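Local coordinates for malonyl CoA-acyl carrier protein transacylase (PDB 4RR5) that catalyses transfer of the malonyl group from malonyl-CoA to holo acyl carrier protein, releasing CoA, in fatty acid biosynthesis, at residues 68-73 with 288-293; 118-123 with 190-195. All coordinates share one frame; numbering follows the deposited sequence.

Contact 1. Residues 68-73 with 288-293; sequences AILADL and DDLNSL
Leucine packing between helix 56-76 and the short C-terminal helix 287-291 of the acyl transferase fold is carried by L70 and L73 on one side and L290 on the other. Every atom pair in contact is carbon to carbon and no hydrogen bond crosses; all three residues are buried. Its focus is one methyl: L290 CD1 lies 3.6 Å from L73 CD1, 3.7 Å from L73 CB and 4.1 Å from L70 CD2. The tip of L290 therefore meets two leucines three positions apart on one helix, closely at L73 and more loosely at L70. The second branch contributes less, with L290 CD2 at 4.2 Å from L73 CB. L73 and L290 both start toward the opposite segment, and their side chains meet at about a right angle; L70 sets out across that direction and reaches L290 with its CD2 methyl. In L290, CG stands anti to the carbonyl carbon (chi1 -81°), and the extended chi2 of 164° carries CD1 outward to the leucine pair. The backbones come nearest at L73 CA and L290 CA, 7.9 Å apart, and 127 Å² is buried, one residue supplying all of the 287-291 side. Beyond L290 the chain turns, with S292 OG donating a hydrogen bond to D288 O at 3.1 Å in the carbonyl plane. Around helix 56-76, I69 packs on helix 25-38, and D72 forms a salt bridge with K30 there, while D289 OD2 accepts a hydrogen bond from the backbone N of G285, where strand 280-284 passes into helix 287-291.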
ATOM      1  N   ALA A  68       5.025   9.606   4.186  1.00 17.90           N
ATOM      2  CA  ALA A  68       4.558  10.861   4.791  1.00 19.01           C
ATOM      3  C   ALA A  68       5.621  11.961   4.675  1.00 21.18           C
ATOM      4  O   ALA A  68       5.297  13.113   4.428  1.00 25.43           O
ATOM      5  CB  ALA A  68       4.176  10.651   6.238  1.00 16.57           C
ATOM      6  N   ILE A  69       6.892  11.606   4.821  1.00 19.61           N
ATOM      7  CA  ILE A  69       7.962  12.586   4.654  1.00 17.88           C
ATOM      8  C   ILE A  69       8.012  13.084   3.213  1.00 19.75           C
ATOM      9  O   ILE A  69       8.066  14.284   2.967  1.00 21.82           O
ATOM     10  CB  ILE A  69       9.339  12.005   5.077  1.00 21.02           C
ATOM     11  CG1 ILE A  69       9.472  12.046   6.603  1.00 17.88           C
ATOM     12  CG2 ILE A  69      10.499  12.764   4.419  1.00 17.35           C
ATOM     13  CD1 ILE A  69      10.545  11.184   7.137  1.00 18.94           C
ATOM     14  N   LEU A  70       7.965  12.168   2.256  1.00 21.14           N
ATOM     15  CA  LEU A  70       7.930  12.551   0.846  1.00 20.28           C
ATOM     16  C   LEU A  70       6.735  13.450   0.501  1.00 27.80           C
ATOM     17  O   LEU A  70       6.885  14.433  -0.237  1.00 27.41           O
ATOM     18  CB  LEU A  70       7.919  11.306  -0.035  1.00 21.10           C
ATOM     19  CG  LEU A  70       9.299  10.671  -0.133  1.00 20.87           C
ATOM     20  CD1 LEU A  70       9.196   9.294  -0.778  1.00 22.67           C
ATOM     21  CD2 LEU A  70      10.261  11.595  -0.894  1.00 17.94           C
ATOM     22  N   ALA A  71       5.560  13.133   1.047  1.00 24.75           N
ATOM     23  CA  ALA A  71       4.380  13.956   0.815  1.00 21.92           C
ATOM     24  C   ALA A  71       4.584  15.391   1.301  1.00 25.58           C
ATOM     25  O   ALA A  71       4.202  16.356   0.629  1.00 25.46           O
ATOM     26  CB  ALA A  71       3.173  13.343   1.493  1.00 22.46           C
ATOM     27  N   ASP A  72       5.175  15.537   2.480  1.00 25.45           N
ATOM     28  CA  ASP A  72       5.392  16.865   3.025  1.00 22.71           C
ATOM     29  C   ASP A  72       6.498  17.593   2.271  1.00 24.44           C
ATOM     30  O   ASP A  72       6.450  18.809   2.124  1.00 27.05           O
ATOM     31  CB  ASP A  72       5.720  16.783   4.502  1.00 22.27           C
ATOM     32  CG  ASP A  72       4.544  16.332   5.314  1.00 29.23           C
ATOM     33  OD1 ASP A  72       3.417  16.378   4.790  1.00 35.53           O
ATOM     34  OD2 ASP A  72       4.731  15.938   6.473  1.00 30.82           O
ATOM     35  N   LEU A  73       7.492  16.853   1.791  1.00 24.44           N
ATOM     36  CA  LEU A  73       8.554  17.456   0.995  1.00 25.54           C
ATOM     37  C   LEU A  73       7.996  18.011  -0.320  1.00 27.47           C
ATOM     38  O   LEU A  73       8.346  19.118  -0.727  1.00 25.77           O
ATOM     39  CB  LEU A  73       9.667  16.448   0.730  1.00 22.59           C
ATOM     40  CG  LEU A  73      10.517  16.173   1.969  1.00 20.84           C
ATOM     41  CD1 LEU A  73      11.510  15.065   1.687  1.00 20.22           C
ATOM     42  CD2 LEU A  73      11.210  17.448   2.421  1.00 17.88           C
ATOM     43  N   ASP A 288      16.899  13.121  -5.041  1.00 31.84           N
ATOM     44  CA  ASP A 288      17.230  13.415  -6.435  1.00 34.44           C
ATOM     45  C   ASP A 288      15.990  13.595  -7.308  1.00 37.41           C
ATOM     46  O   ASP A 288      15.981  14.436  -8.209  1.00 41.12           O
ATOM     47  CB  ASP A 288      18.121  12.317  -7.018  1.00 41.84           C
ATOM     48  CG  ASP A 288      19.017  12.830  -8.140  1.00 56.49           C
ATOM     49  OD1 ASP A 288      18.594  13.758  -8.881  1.00 56.72           O
ATOM     50  OD2 ASP A 288      20.153  12.320  -8.261  1.00 52.34           O
ATOM     51  N   ASP A 289      14.950  12.808  -7.037  1.00 35.82           N
ATOM     52  CA  ASP A 289      13.673  12.951  -7.726  1.00 32.16           C
ATOM     53  C   ASP A 289      13.049  14.293  -7.399  1.00 31.62           C
ATOM     54  O   ASP A 289      12.524  14.976  -8.271  1.00 35.65           O
ATOM     55  CB  ASP A 289      12.691  11.837  -7.330  1.00 31.98           C
ATOM     56  CG  ASP A 289      13.262  10.458  -7.525  1.00 30.22           C
ATOM     57  OD1 ASP A 289      13.928  10.243  -8.552  1.00 35.74           O
ATOM     58  OD2 ASP A 289      13.046   9.591  -6.651  1.00 26.26           O
ATOM     59  N   LEU A 290      13.076  14.649  -6.120  1.00 30.35           N
ATOM     60  CA  LEU A 290      12.425  15.868  -5.663  1.00 33.34           C
ATOM     61  C   LEU A 290      13.034  17.093  -6.325  1.00 38.21           C
ATOM     62  O   LEU A 290      12.336  18.059  -6.659  1.00 37.43           O
ATOM     63  CB  LEU A 290      12.538  15.995  -4.144  1.00 32.44           C
ATOM     64  CG  LEU A 290      11.552  15.203  -3.291  1.00 34.61           C
ATOM     65  CD1 LEU A 290      12.041  15.140  -1.846  1.00 27.25           C
ATOM     66  CD2 LEU A 290      10.161  15.827  -3.384  1.00 30.27           C
ATOM     67  N   ASN A 291      14.349  17.036  -6.509  1.00 38.91           N
ATOM     68  CA  ASN A 291      15.104  18.191  -6.961  1.00 40.47           C
ATOM     69  C   ASN A 291      14.878  18.525  -8.433  1.00 36.60           C
ATOM     70  O   ASN A 291      15.097  19.659  -8.848  1.00 37.81           O
ATOM     71  CB  ASN A 291      16.591  17.965  -6.680  1.00 38.94           C
ATOM     72  CG  ASN A 291      16.887  17.888  -5.197  1.00 34.16           C
ATOM     73  OD1 ASN A 291      16.075  18.327  -4.371  1.00 31.41           O
ATOM     74  ND2 ASN A 291      18.057  17.344  -4.848  1.00 28.83           N
ATOM     75  N   SER A 292      14.417  17.536  -9.202  1.00 40.29           N
ATOM     76  CA  SER A 292      14.134  17.703 -10.625  1.00 34.95           C
ATOM     77  C   SER A 292      12.746  18.263 -10.832  1.00 42.01           C
ATOM     78  O   SER A 292      12.267  18.359 -11.957  1.00 51.87           O
ATOM     79  CB  SER A 292      14.256  16.376 -11.356  1.00 35.90           C
ATOM     80  OG  SER A 292      15.414  15.679 -10.939  1.00 45.07           O
ATOM     81  N   LEU A 293      12.112  18.620  -9.724  1.00 41.75           N
ATOM     82  CA  LEU A 293      10.757  19.129  -9.720  1.00 44.69           C
ATOM     83  C   LEU A 293       9.789  18.053 -10.210  1.00 51.04           C
ATOM     84  O   LEU A 293       9.339  17.203  -9.430  1.00 47.72           O
ATOM     85  CB  LEU A 293      10.652  20.405 -10.567  1.00 40.69           C
ATOM     86  CG  LEU A 293      10.693  21.689  -9.728  1.00 45.32           C
ATOM     87  CD1 LEU A 293      11.980  21.767  -8.894  1.00 46.08           C
ATOM     88  CD2 LEU A 293      10.508  22.939 -10.589  1.00 39.80           C
TER

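Contact 2. Residues 118-123 with 190-195; sequences ASASGG and SFMAQP
The methyl of A120 points at the segment 190-195 and meets the ring of P195 and the thioether of M192. A120 CB is 3.6 Å from P195 CG and 3.9 Å from P195 CB, approaching the CB-CG bond from outside the pyrrolidine, near the ring's mean plane and not over a face. M192 supplies the other neighbour, with its SD 4.0 Å from A120 CB, while its terminal methyl CE lies 3.7 Å from A120 O. One residue is thus met at two places, its methyl by ring carbons and sulfur and its carbonyl oxygen by a methyl group. The bends in M192 account for this reach: the CA-CB bond does not aim at A120, but chi2 near -55° and chi3 near 102° fold the chain so that SD and CE come across to it. No hydrogen bond joins the segments, and the 113 Å² buried makes this a small, van der Waals contact. A120 is the centre of an inverse gamma turn just after helix 103-119, closed by a weak S121 N to S119 O hydrogen bond, and the chain then runs through G122 and G123 into strand 124-129. Across the contact, the 3-10 turn 190-192 leads into helix 193-204. The M192 side chain is about 6 Å from that of H188, an active-site residue by similarity. The contact, just past this probable catalytic histidine, is consistent with the two-subdomain FabD fold, in which the chain enters the small ferredoxin-like subdomain after helix 103-119 and returns near 190-195.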
ATOM      1  N   ALA A 118       1.706  -9.388  11.330  1.00 30.38           N
ATOM      2  CA  ALA A 118       2.925 -10.146  11.613  1.00 32.53           C
ATOM      3  C   ALA A 118       2.652 -11.363  12.504  1.00 34.16           C
ATOM      4  O   ALA A 118       3.265 -12.406  12.329  1.00 28.84           O
ATOM      5  CB  ALA A 118       3.972  -9.249  12.259  1.00 32.16           C
ATOM      6  N   SER A 119       1.729 -11.217  13.453  1.00 37.21           N
ATOM      7  CA  SER A 119       1.363 -12.299  14.361  1.00 32.92           C
ATOM      8  C   SER A 119       0.274 -13.177  13.773  1.00 38.13           C
ATOM      9  O   SER A 119      -0.023 -14.250  14.297  1.00 38.03           O
ATOM     10  CB  SER A 119       0.882 -11.747  15.699  1.00 27.18           C
ATOM     11  OG  SER A 119       1.843 -10.884  16.261  1.00 38.42           O
ATOM     12  N   ALA A 120      -0.332 -12.710  12.689  1.00 39.26           N
ATOM     13  CA  ALA A 120      -1.430 -13.438  12.071  1.00 42.80           C
ATOM     14  C   ALA A 120      -0.906 -14.296  10.952  1.00 41.03           C
ATOM     15  O   ALA A 120      -1.388 -14.215   9.821  1.00 43.81           O
ATOM     16  CB  ALA A 120      -2.490 -12.486  11.548  1.00 45.18           C
ATOM     17  N   SER A 121       0.084 -15.118  11.264  1.00 36.53           N
ATOM     18  CA  SER A 121       0.689 -15.933  10.235  1.00 38.16           C
ATOM     19  C   SER A 121       0.089 -17.337  10.219  1.00 51.52           C
ATOM     20  O   SER A 121      -0.887 -17.626  10.925  1.00 48.95           O
ATOM     21  CB  SER A 121       2.199 -15.985  10.423  1.00 45.20           C
ATOM     22  OG  SER A 121       2.846 -16.174   9.177  1.00 49.09           O
ATOM     23  N   GLY A 122       0.677 -18.202   9.395  1.00 54.20           N
ATOM     24  CA  GLY A 122       0.103 -19.498   9.095  1.00 49.85           C
ATOM     25  C   GLY A 122       0.022 -19.731   7.595  1.00 53.59           C
ATOM     26  O   GLY A 122       0.586 -20.700   7.088  1.00 55.31           O
ATOM     27  N   GLY A 123      -0.663 -18.841   6.879  1.00 50.97           N
ATOM     28  CA  GLY A 123      -0.902 -19.029   5.456  1.00 46.96           C
ATOM     29  C   GLY A 123       0.106 -18.346   4.549  1.00 47.75           C
ATOM     30  O   GLY A 123       1.227 -18.047   4.969  1.00 42.97           O
ATOM     31  N   SER A 190     -10.324 -13.561   4.256  1.00 30.93           N
ATOM     32  CA  SER A 190     -11.106 -13.772   5.468  1.00 30.86           C
ATOM     33  C   SER A 190     -10.285 -14.439   6.569  1.00 32.08           C
ATOM     34  O   SER A 190     -10.697 -14.436   7.716  1.00 40.50           O
ATOM     35  CB  SER A 190     -12.354 -14.602   5.169  1.00 36.52           C
ATOM     36  OG  SER A 190     -11.987 -15.907   4.745  1.00 52.49           O
ATOM     37  N   PHE A 191      -9.114 -14.979   6.250  1.00 30.30           N
ATOM     38  CA  PHE A 191      -8.236 -15.483   7.307  1.00 31.36           C
ATOM     39  C   PHE A 191      -7.808 -14.379   8.266  1.00 30.00           C
ATOM     40  O   PHE A 191      -7.456 -14.650   9.410  1.00 35.05           O
ATOM     41  CB  PHE A 191      -7.003 -16.179   6.716  1.00 28.38           C
ATOM     42  CG  PHE A 191      -7.301 -17.537   6.153  1.00 32.07           C
ATOM     43  CD1 PHE A 191      -7.612 -18.591   6.988  1.00 35.33           C
ATOM     44  CD2 PHE A 191      -7.305 -17.754   4.788  1.00 35.75           C
ATOM     45  CE1 PHE A 191      -7.905 -19.840   6.474  1.00 39.94           C
ATOM     46  CE2 PHE A 191      -7.594 -19.003   4.268  1.00 38.80           C
ATOM     47  CZ  PHE A 191      -7.897 -20.045   5.114  1.00 38.86           C
ATOM     48  N   MET A 192      -7.850 -13.133   7.816  1.00 28.97           N
ATOM     49  CA  MET A 192      -7.457 -12.016   8.678  1.00 34.03           C
ATOM     50  C   MET A 192      -8.583 -11.586   9.612  1.00 38.16           C
ATOM     51  O   MET A 192      -8.405 -10.651  10.392  1.00 36.89           O
ATOM     52  CB  MET A 192      -7.004 -10.800   7.850  1.00 30.63           C
ATOM     53  CG  MET A 192      -5.700 -10.966   7.078  1.00 27.53           C
ATOM     54  SD  MET A 192      -4.320 -11.466   8.113  1.00 29.56           S
ATOM     55  CE  MET A 192      -4.264 -13.203   7.707  1.00 29.88           C
ATOM     56  N   ALA A 193      -9.724 -12.275   9.538  1.00 34.24           N
ATOM     57  CA  ALA A 193     -10.925 -11.887  10.281  1.00 34.97           C
ATOM     58  C   ALA A 193     -10.662 -11.581  11.756  1.00 34.81           C
ATOM     59  O   ALA A 193     -10.806 -10.434  12.172  1.00 43.35           O
ATOM     60  CB  ALA A 193     -11.999 -12.970  10.152  1.00 32.87           C
ATOM     61  N   GLN A 194     -10.280 -12.582  12.547  1.00 35.05           N
ATOM     62  CA  GLN A 194     -10.113 -12.358  13.983  1.00 42.19           C
ATOM     63  C   GLN A 194      -9.023 -11.327  14.267  1.00 45.41           C
ATOM     64  O   GLN A 194      -9.236 -10.430  15.077  1.00 53.15           O
ATOM     65  CB  GLN A 194      -9.809 -13.661  14.721  1.00 43.58           C
ATOM     66  CG  GLN A 194     -10.496 -14.869  14.136  1.00 52.95           C
ATOM     67  CD  GLN A 194     -10.448 -16.054  15.077  1.00 65.10           C
ATOM     68  OE1 GLN A 194      -9.898 -15.954  16.177  1.00 69.63           O
ATOM     69  NE2 GLN A 194     -11.017 -17.187  14.652  1.00 61.91           N
ATOM     70  N   PRO A 195      -7.856 -11.444  13.607  1.00 43.19           N
ATOM     71  CA  PRO A 195      -6.905 -10.328  13.661  1.00 41.80           C
ATOM     72  C   PRO A 195      -7.496  -8.983  13.220  1.00 45.83           C
ATOM     73  O   PRO A 195      -7.308  -7.983  13.904  1.00 44.95           O
ATOM     74  CB  PRO A 195      -5.814 -10.782  12.695  1.00 43.22           C
ATOM     75  CG  PRO A 195      -5.800 -12.259  12.857  1.00 41.81           C
ATOM     76  CD  PRO A 195      -7.238 -12.640  12.997  1.00 41.87           C
TER

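How the contacts relate
Contact 1 and contact 2 lie on opposite sides of the chain's centre, each about 18 Å from it. Their own centres are 35 Å apart and their nearest atoms about 21 Å, so neither touches the other. In sequence, contact 2 is nested within the loop that contact 1 closes: 214 residues separate 68-73 from 288-293, whereas only 66 separate 118-123 from 190-195. Their relation to catalysis differs. The M192 side chain in contact 2 is about 9 Å from that of S88, an active-site residue by similarity; contact 1 is remote from the active site and brings the C-terminal helix against helix 56-76.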